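Local coordinates for protein polymerase X (PDB 2W9M) that probably catalyses template-directed DNA synthesis from deoxynucleoside triphosphates in DNA repair, and carries zinc-binding sites in a separate phosphoesterase-like (PHP) domain, at residues L100-L105 with D119-L124; E132-K137 with K142-I147; Q159-R164 with E229-E234. One frame throughout, in Å; residues are numbered along the deposited sequence.

Contact 1 (L100-L105 with D119-L124); sequences LGVRGL and DSLERL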
# COMPACT_ATOMS: atom_id res chain seq x y z
N LEU A 100 -7.17 -14.45 -1.19
CA LEU A 100 -7.36 -15.59 -2.09
C LEU A 100 -6.33 -16.69 -1.83
O LEU A 100 -6.42 -17.77 -2.42
CB LEU A 100 -7.29 -15.14 -3.55
CG LEU A 100 -8.45 -14.28 -4.06
CD1 LEU A 100 -8.11 -13.69 -5.41
CD2 LEU A 100 -9.71 -15.09 -4.14
N GLY A 101 -5.37 -16.41 -0.96
CA GLY A 101 -4.35 -17.39 -0.61
C GLY A 101 -4.54 -17.97 0.77
O GLY A 101 -3.78 -18.83 1.20
N VAL A 102 -5.57 -17.49 1.48
CA VAL A 102 -5.89 -18.01 2.81
C VAL A 102 -6.69 -19.31 2.70
O VAL A 102 -7.87 -19.30 2.34
CB VAL A 102 -6.72 -16.99 3.62
CG1 VAL A 102 -7.05 -17.55 4.99
CG2 VAL A 102 -5.97 -15.68 3.74
N ARG A 103 -6.03 -20.42 3.02
CA ARG A 103 -6.67 -21.73 2.95
C ARG A 103 -7.98 -21.74 3.75
O ARG A 103 -7.99 -21.41 4.93
CB ARG A 103 -5.72 -22.81 3.49
CG ARG A 103 -6.21 -24.23 3.25
CD ARG A 103 -5.90 -25.14 4.43
NE ARG A 103 -4.57 -25.74 4.36
CZ ARG A 103 -3.52 -25.32 5.06
NH1 ARG A 103 -3.63 -24.29 5.88
NH2 ARG A 103 -2.36 -25.95 4.94
N GLY A 104 -9.07 -22.10 3.09
CA GLY A 104 -10.36 -22.21 3.75
C GLY A 104 -11.35 -21.08 3.47
O GLY A 104 -12.49 -21.13 3.94
N LEU A 105 -10.92 -20.07 2.72
CA LEU A 105 -11.82 -18.97 2.36
C LEU A 105 -12.43 -19.16 0.97
O LEU A 105 -11.73 -19.06 -0.05
CB LEU A 105 -11.11 -17.62 2.45
CG LEU A 105 -10.86 -17.01 3.83
CD1 LEU A 105 -10.33 -15.59 3.69
CD2 LEU A 105 -12.13 -17.01 4.66
N ASP A 119 -9.90 -6.06 4.19
CA ASP A 119 -9.28 -5.99 2.87
C ASP A 119 -7.83 -6.45 2.82
O ASP A 119 -7.19 -6.35 1.77
CB ASP A 119 -9.36 -4.56 2.34
CG ASP A 119 -8.46 -3.60 3.11
OD1 ASP A 119 -8.19 -3.86 4.31
OD2 ASP A 119 -8.01 -2.59 2.52
N SER A 120 -7.30 -6.95 3.93
CA SER A 120 -5.91 -7.42 3.94
C SER A 120 -5.66 -8.49 5.00
O SER A 120 -6.43 -8.65 5.93
CB SER A 120 -4.93 -6.26 4.12
OG SER A 120 -5.06 -5.67 5.40
N LEU A 121 -4.56 -9.21 4.83
CA LEU A 121 -4.15 -10.22 5.80
C LEU A 121 -4.07 -9.65 7.21
O LEU A 121 -4.57 -10.24 8.17
CB LEU A 121 -2.80 -10.82 5.40
CG LEU A 121 -2.89 -12.18 4.72
CD1 LEU A 121 -4.24 -12.35 4.02
CD2 LEU A 121 -1.74 -12.38 3.75
N GLU A 122 -3.43 -8.49 7.32
CA GLU A 122 -3.27 -7.84 8.61
C GLU A 122 -4.61 -7.45 9.24
O GLU A 122 -4.83 -7.66 10.43
CB GLU A 122 -2.36 -6.62 8.48
CG GLU A 122 -2.42 -5.68 9.67
CD GLU A 122 -2.13 -6.37 10.98
OE1 GLU A 122 -2.58 -5.85 12.03
OE2 GLU A 122 -1.47 -7.43 10.98
N ARG A 123 -5.49 -6.88 8.42
CA ARG A 123 -6.81 -6.47 8.88
C ARG A 123 -7.70 -7.68 9.21
O ARG A 123 -8.57 -7.60 10.08
CB ARG A 123 -7.48 -5.58 7.82
CG ARG A 123 -8.91 -5.20 8.12
CD ARG A 123 -9.00 -4.11 9.17
NE ARG A 123 -10.39 -3.72 9.42
CZ ARG A 123 -11.17 -4.27 10.36
NH1 ARG A 123 -10.70 -5.22 11.15
NH2 ARG A 123 -12.42 -3.85 10.50
N LEU A 124 -7.48 -8.79 8.52
CA LEU A 124 -8.16 -10.05 8.82
C LEU A 124 -7.69 -10.55 10.17
O LEU A 124 -8.48 -11.03 10.98
CB LEU A 124 -7.85 -11.10 7.75
CG LEU A 124 -8.93 -12.11 7.34
CD1 LEU A 124 -8.30 -13.29 6.62
CD2 LEU A 124 -9.74 -12.59 8.53

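Contact 2 (E132-K137 with K142-I147); sequences ELAGLK and KSAATI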
# COMPACT_ATOMS: atom_id res chain seq x y z
N GLU A 132 -14.53 -9.49 15.86
CA GLU A 132 -15.25 -8.91 14.73
C GLU A 132 -15.52 -9.95 13.65
O GLU A 132 -16.60 -9.99 13.05
CB GLU A 132 -14.48 -7.73 14.16
CG GLU A 132 -15.10 -7.10 12.93
CD GLU A 132 -14.28 -5.94 12.38
OE1 GLU A 132 -14.67 -5.39 11.33
OE2 GLU A 132 -13.25 -5.59 13.00
N LEU A 133 -14.52 -10.80 13.40
CA LEU A 133 -14.62 -11.83 12.38
C LEU A 133 -15.72 -12.82 12.72
O LEU A 133 -16.59 -13.11 11.90
CB LEU A 133 -13.29 -12.58 12.25
CG LEU A 133 -12.88 -13.07 10.86
CD1 LEU A 133 -11.82 -14.15 10.99
CD2 LEU A 133 -14.08 -13.59 10.09
N ALA A 134 -15.67 -13.34 13.95
CA ALA A 134 -16.66 -14.32 14.40
C ALA A 134 -18.08 -13.75 14.32
O ALA A 134 -19.03 -14.48 14.09
CB ALA A 134 -16.35 -14.77 15.82
N GLY A 135 -18.19 -12.43 14.49
CA GLY A 135 -19.48 -11.77 14.51
C GLY A 135 -20.17 -11.68 13.16
O GLY A 135 -21.34 -11.32 13.08
N LEU A 136 -19.44 -12.01 12.10
CA LEU A 136 -20.00 -12.01 10.76
C LEU A 136 -20.87 -13.23 10.49
O LEU A 136 -20.64 -14.31 11.05
CB LEU A 136 -18.90 -11.95 9.70
CG LEU A 136 -18.12 -10.64 9.55
CD1 LEU A 136 -17.12 -10.77 8.43
CD2 LEU A 136 -19.08 -9.49 9.28
N LYS A 137 -21.87 -13.06 9.62
CA LYS A 137 -22.65 -14.18 9.10
C LYS A 137 -21.73 -15.17 8.40
O LYS A 137 -20.97 -14.80 7.50
CB LYS A 137 -23.68 -13.69 8.09
CG LYS A 137 -25.11 -13.63 8.57
CD LYS A 137 -26.05 -13.77 7.38
CE LYS A 137 -27.32 -12.95 7.55
NZ LYS A 137 -28.00 -12.79 6.23
N LYS A 142 -15.23 -20.53 16.18
CA LYS A 142 -14.37 -21.62 15.73
C LYS A 142 -13.71 -21.37 14.38
O LYS A 142 -12.51 -21.57 14.23
CB LYS A 142 -15.14 -22.95 15.74
CG LYS A 142 -14.98 -23.73 17.03
CD LYS A 142 -16.26 -24.43 17.45
CE LYS A 142 -16.11 -25.01 18.85
NZ LYS A 142 -17.42 -25.12 19.56
N SER A 143 -14.50 -20.93 13.40
CA SER A 143 -13.95 -20.64 12.08
C SER A 143 -13.03 -19.42 12.11
O SER A 143 -12.08 -19.33 11.34
CB SER A 143 -15.08 -20.43 11.06
OG SER A 143 -15.90 -19.35 11.44
N ALA A 144 -13.31 -18.50 13.03
CA ALA A 144 -12.47 -17.32 13.20
C ALA A 144 -11.08 -17.67 13.72
O ALA A 144 -10.12 -16.93 13.48
CB ALA A 144 -13.14 -16.31 14.12
N ALA A 145 -10.97 -18.78 14.44
CA ALA A 145 -9.68 -19.22 14.97
C ALA A 145 -8.92 -20.06 13.94
O ALA A 145 -7.69 -20.08 13.93
CB ALA A 145 -9.87 -19.99 16.26
N THR A 146 -9.67 -20.75 13.09
CA THR A 146 -9.08 -21.55 12.03
C THR A 146 -8.46 -20.60 11.01
O THR A 146 -7.33 -20.81 10.55
CB THR A 146 -10.13 -22.44 11.34
OG1 THR A 146 -10.62 -23.41 12.28
CG2 THR A 146 -9.54 -23.16 10.14
N ILE A 147 -9.19 -19.55 10.69
CA ILE A 147 -8.71 -18.56 9.75
C ILE A 147 -7.47 -17.84 10.29
O ILE A 147 -6.52 -17.59 9.55
CB ILE A 147 -9.81 -17.54 9.41
CG1 ILE A 147 -10.89 -18.23 8.56
CG2 ILE A 147 -9.23 -16.33 8.70
CD1 ILE A 147 -12.17 -17.44 8.43

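Contact 3 (Q159-R164 with E229-E234); sequences QRQSLR and EGVPVE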
# COMPACT_ATOMS: atom_id res chain seq x y z
N GLN A 159 9.75 -14.04 4.15
CA GLN A 159 11.04 -13.80 4.78
C GLN A 159 11.02 -12.45 5.46
O GLN A 159 11.67 -12.24 6.49
CB GLN A 159 12.18 -13.83 3.75
CG GLN A 159 12.86 -15.18 3.61
CD GLN A 159 14.24 -15.06 2.99
OE1 GLN A 159 14.96 -14.09 3.24
NE2 GLN A 159 14.62 -16.05 2.19
N ARG A 160 10.27 -11.52 4.88
CA ARG A 160 10.10 -10.20 5.45
C ARG A 160 8.61 -9.83 5.49
O ARG A 160 7.83 -10.29 4.66
CB ARG A 160 10.90 -9.17 4.65
CG ARG A 160 12.37 -9.10 5.04
CD ARG A 160 13.10 -7.95 4.33
NE ARG A 160 14.20 -7.43 5.14
CZ ARG A 160 14.19 -6.24 5.74
NH1 ARG A 160 13.14 -5.44 5.62
NH2 ARG A 160 15.24 -5.84 6.45
N GLN A 161 8.23 -9.03 6.48
CA GLN A 161 6.83 -8.66 6.68
C GLN A 161 6.53 -7.30 6.06
O GLN A 161 7.44 -6.49 5.84
CB GLN A 161 6.50 -8.63 8.17
CG GLN A 161 6.74 -9.95 8.88
CD GLN A 161 5.93 -11.07 8.28
OE1 GLN A 161 4.83 -10.85 7.77
NE2 GLN A 161 6.46 -12.28 8.34
N SER A 162 5.26 -7.04 5.78
CA SER A 162 4.85 -5.73 5.28
C SER A 162 4.94 -4.72 6.41
O SER A 162 4.86 -5.09 7.58
CB SER A 162 3.42 -5.77 4.72
OG SER A 162 2.46 -5.90 5.74
N LEU A 163 5.12 -3.45 6.06
CA LEU A 163 5.18 -2.39 7.06
C LEU A 163 3.92 -2.39 7.91
O LEU A 163 3.96 -2.06 9.10
CB LEU A 163 5.35 -1.03 6.39
CG LEU A 163 5.37 0.18 7.33
CD1 LEU A 163 6.45 0.04 8.39
CD2 LEU A 163 5.55 1.47 6.54
N ARG A 164 2.79 -2.75 7.30
CA ARG A 164 1.51 -2.76 8.00
C ARG A 164 1.48 -3.77 9.15
O ARG A 164 1.16 -3.42 10.28
CB ARG A 164 0.36 -3.04 7.02
CG ARG A 164 -1.01 -3.03 7.68
CD ARG A 164 -2.10 -3.57 6.76
NE ARG A 164 -2.41 -2.67 5.65
CZ ARG A 164 -2.15 -2.95 4.38
NH1 ARG A 164 -1.60 -4.11 4.05
NH2 ARG A 164 -2.46 -2.07 3.43
N GLU A 229 1.96 -14.37 16.37
CA GLU A 229 1.06 -14.70 15.27
C GLU A 229 1.75 -14.61 13.91
O GLU A 229 1.24 -13.99 12.98
CB GLU A 229 -0.18 -13.80 15.32
CG GLU A 229 -1.01 -14.03 16.57
CD GLU A 229 -2.17 -13.07 16.70
OE1 GLU A 229 -2.40 -12.29 15.76
OE2 GLU A 229 -2.84 -13.10 17.75
N GLY A 230 2.92 -15.25 13.81
CA GLY A 230 3.65 -15.33 12.56
C GLY A 230 4.61 -14.18 12.33
O GLY A 230 5.51 -14.27 11.49
N VAL A 231 4.41 -13.08 13.06
CA VAL A 231 5.25 -11.90 12.91
C VAL A 231 6.40 -11.92 13.92
O VAL A 231 6.17 -11.84 15.12
CB VAL A 231 4.43 -10.62 13.12
CG1 VAL A 231 5.30 -9.40 12.90
CG2 VAL A 231 3.22 -10.60 12.20
N PRO A 232 7.64 -12.02 13.42
CA PRO A 232 8.82 -12.02 14.29
C PRO A 232 8.89 -10.76 15.15
O PRO A 232 8.59 -9.66 14.67
CB PRO A 232 9.99 -12.05 13.30
CG PRO A 232 9.41 -12.62 12.05
CD PRO A 232 8.00 -12.14 12.00
N VAL A 233 9.27 -10.92 16.41
CA VAL A 233 9.28 -9.82 17.36
C VAL A 233 10.62 -9.69 18.06
O VAL A 233 11.22 -10.69 18.45
CB VAL A 233 8.18 -10.00 18.42
CG1 VAL A 233 8.42 -9.06 19.59
CG2 VAL A 233 6.81 -9.77 17.82
N GLU A 234 11.09 -8.46 18.22
CA GLU A 234 12.30 -8.19 18.99
C GLU A 234 12.08 -7.01 19.92
O GLU A 234 11.64 -5.94 19.50
CB GLU A 234 13.48 -7.89 18.07
CG GLU A 234 13.99 -9.10 17.31
CD GLU A 234 15.19 -8.77 16.45
OE1 GLU A 234 16.11 -8.08 16.94
OE2 GLU A 234 15.23 -9.22 15.29

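Contact 1 (L100-L105 with D119-L124)
Val102 meets the start of helix 121-130 through one methyl, CG2, which lies 3.8 Å from Leu121 CD1. The setting is a tandem helix-hairpin-helix domain: 100-105 belongs to the hairpin between helices 94-99 and 107-115, and 119-124 leads into helix 121-130. The side chains of Val102 and Leu121 run antiparallel past one another, and a single pair of methyls makes the touch. The same Val102 CG2 comes to 4.4 Å from Leu124 CD1, and Leu105 CD1 approaches that leucine methyl at 4.2 Å; Leu124 CD1 thus receives Val102 and Leu105. Val102 turns CG1 anti to its nitrogen (chi1 180°), which leaves CG2 beside that nitrogen as the branch that reaches helix 121-130.

The next shell fixes where these methyls stand. A type II turn from Val102 to Leu105, with Gly104 at the position of positive phi, brings Val102 and Leu105 to the same neighbour. Helix 141-157 adds Leu154 against Val102 and Ile147 against Leu105 and Leu124. Across the interface, Ser120 is the N-cap that starts the helix carrying the two leucines: its OG accepts from Arg123 N at 3.3 Å, with an N-H...O angle of 159°.

Contact 2 (E132-K137 with K142-I147)
The peptide joining Leu133 to Ala134 is the flat group here, and the methyl of Ala144 stands over one of its faces, with CB 3.9 Å from Ala134 N. The carbonyl of that peptide closes a type I turn, Leu136 N donating to Leu133 O. Beside the peptide, Ala134 CB meets Ala144 CB at 3.9 Å; with nothing larger than methyls in the way, the two alanine CA atoms approach to 5.3 Å.

Leu133 reaches further along the helix. Its CD1 lies 3.9 Å from Ala144 CA, then fits against Ile147, 4.1 Å from CG2 and 4.2 Å from CD1. Ile147 can offer both branches because CG2 is anti to its backbone N and CG1 runs beside it (chi1 -70°). Phe139 touches both Leu133 and Ile147 from the bend of the hairpin.

Residues 131-150 form a helix-hairpin-helix motif, the later of two in the domain 96-150, its hairpin folded back on helix 141-157. Near the helix start Ser143 OG bonds Gly140 N, and Lys142 O accepts from Ala145 N, Thr146 N and, from above the carbonyl plane, Thr146 OG1. No hydrogen bond crosses between the segments, so their fit depends on hydrophobic contact, in a motif whose hairpins generally approach the DNA backbone through main-chain nitrogens.

Contact 3 (Q159-R164 with E229-E234)
Gln161 reaches Val231 and Pro232 with its side chain, whose CA-CB bond is directed toward the partner strand. From CB the chain turns so that CG lies beside the backbone N (chi1 -58°), and CG is the first atom to touch, 4.0 Å from Pro232 CD and 4.3 Å from Val231 CG1. A second bend follows at chi2, -59°, folding the amide back instead of extending it. The nitrogen at the tip, NE2, then comes 4.0 Å from Pro232 CD and 3.8 Å from Gly230 O. That oxygen stands over the face of the amide, on the same side as Pro232 CD, a direction in which the N-H bonds of NE2 do not point; the approach is van der Waals in kind. The hydrogen bonding of the amide is met elsewhere, NE2 giving to Phe155 O at the end of helix 141-157 and OE1 taking from Arg158 NE, which fixes the rotation of the amide and holds its face against the partner strand.

The two segments belong to the mixed sheet of the family X polymerase core, probably the palm. Strands 161-162 and 231-238 both pair with strand 194-203, the first antiparallel and the second parallel, and the glutamine spans between them. Its side chain and the proline ring cross obliquely.

Gly230 sits in the tight turn joining antiparallel strands 224-228 and 231-238. Its backbone has a positive phi of 89°, a conformation glycine adopts readily. Val231 also packs on Val169 of helix 163-176, the helix that begins directly after Gln161 and Ser162; Ser162 is its N-cap, with OG bonded to Ala165 N.

The three contacts follow one another along the chain. Contacts 1 and 2, with centres 12 Å apart, share one hydrophobic interior: Leu124 CD2 lies 3.6 Å from Leu133 CD1, and Leu105 CD2 lies 3.8 Å from Ile147 CD1. A salt bridge between Arg123 NH2 and Glu132 OE1, 2.8 Å, ties them at a polar site. Contact 3, whose centre is 16 Å from that of contact 1, is joined to it where Glu122 CB packs on Arg164 CD at 3.5 Å. Contacts 2 and 3 do not touch, their nearest atoms being about 9 Å apart, although helix 141-157 leads from one to the other. All three lie away from the zinc sites.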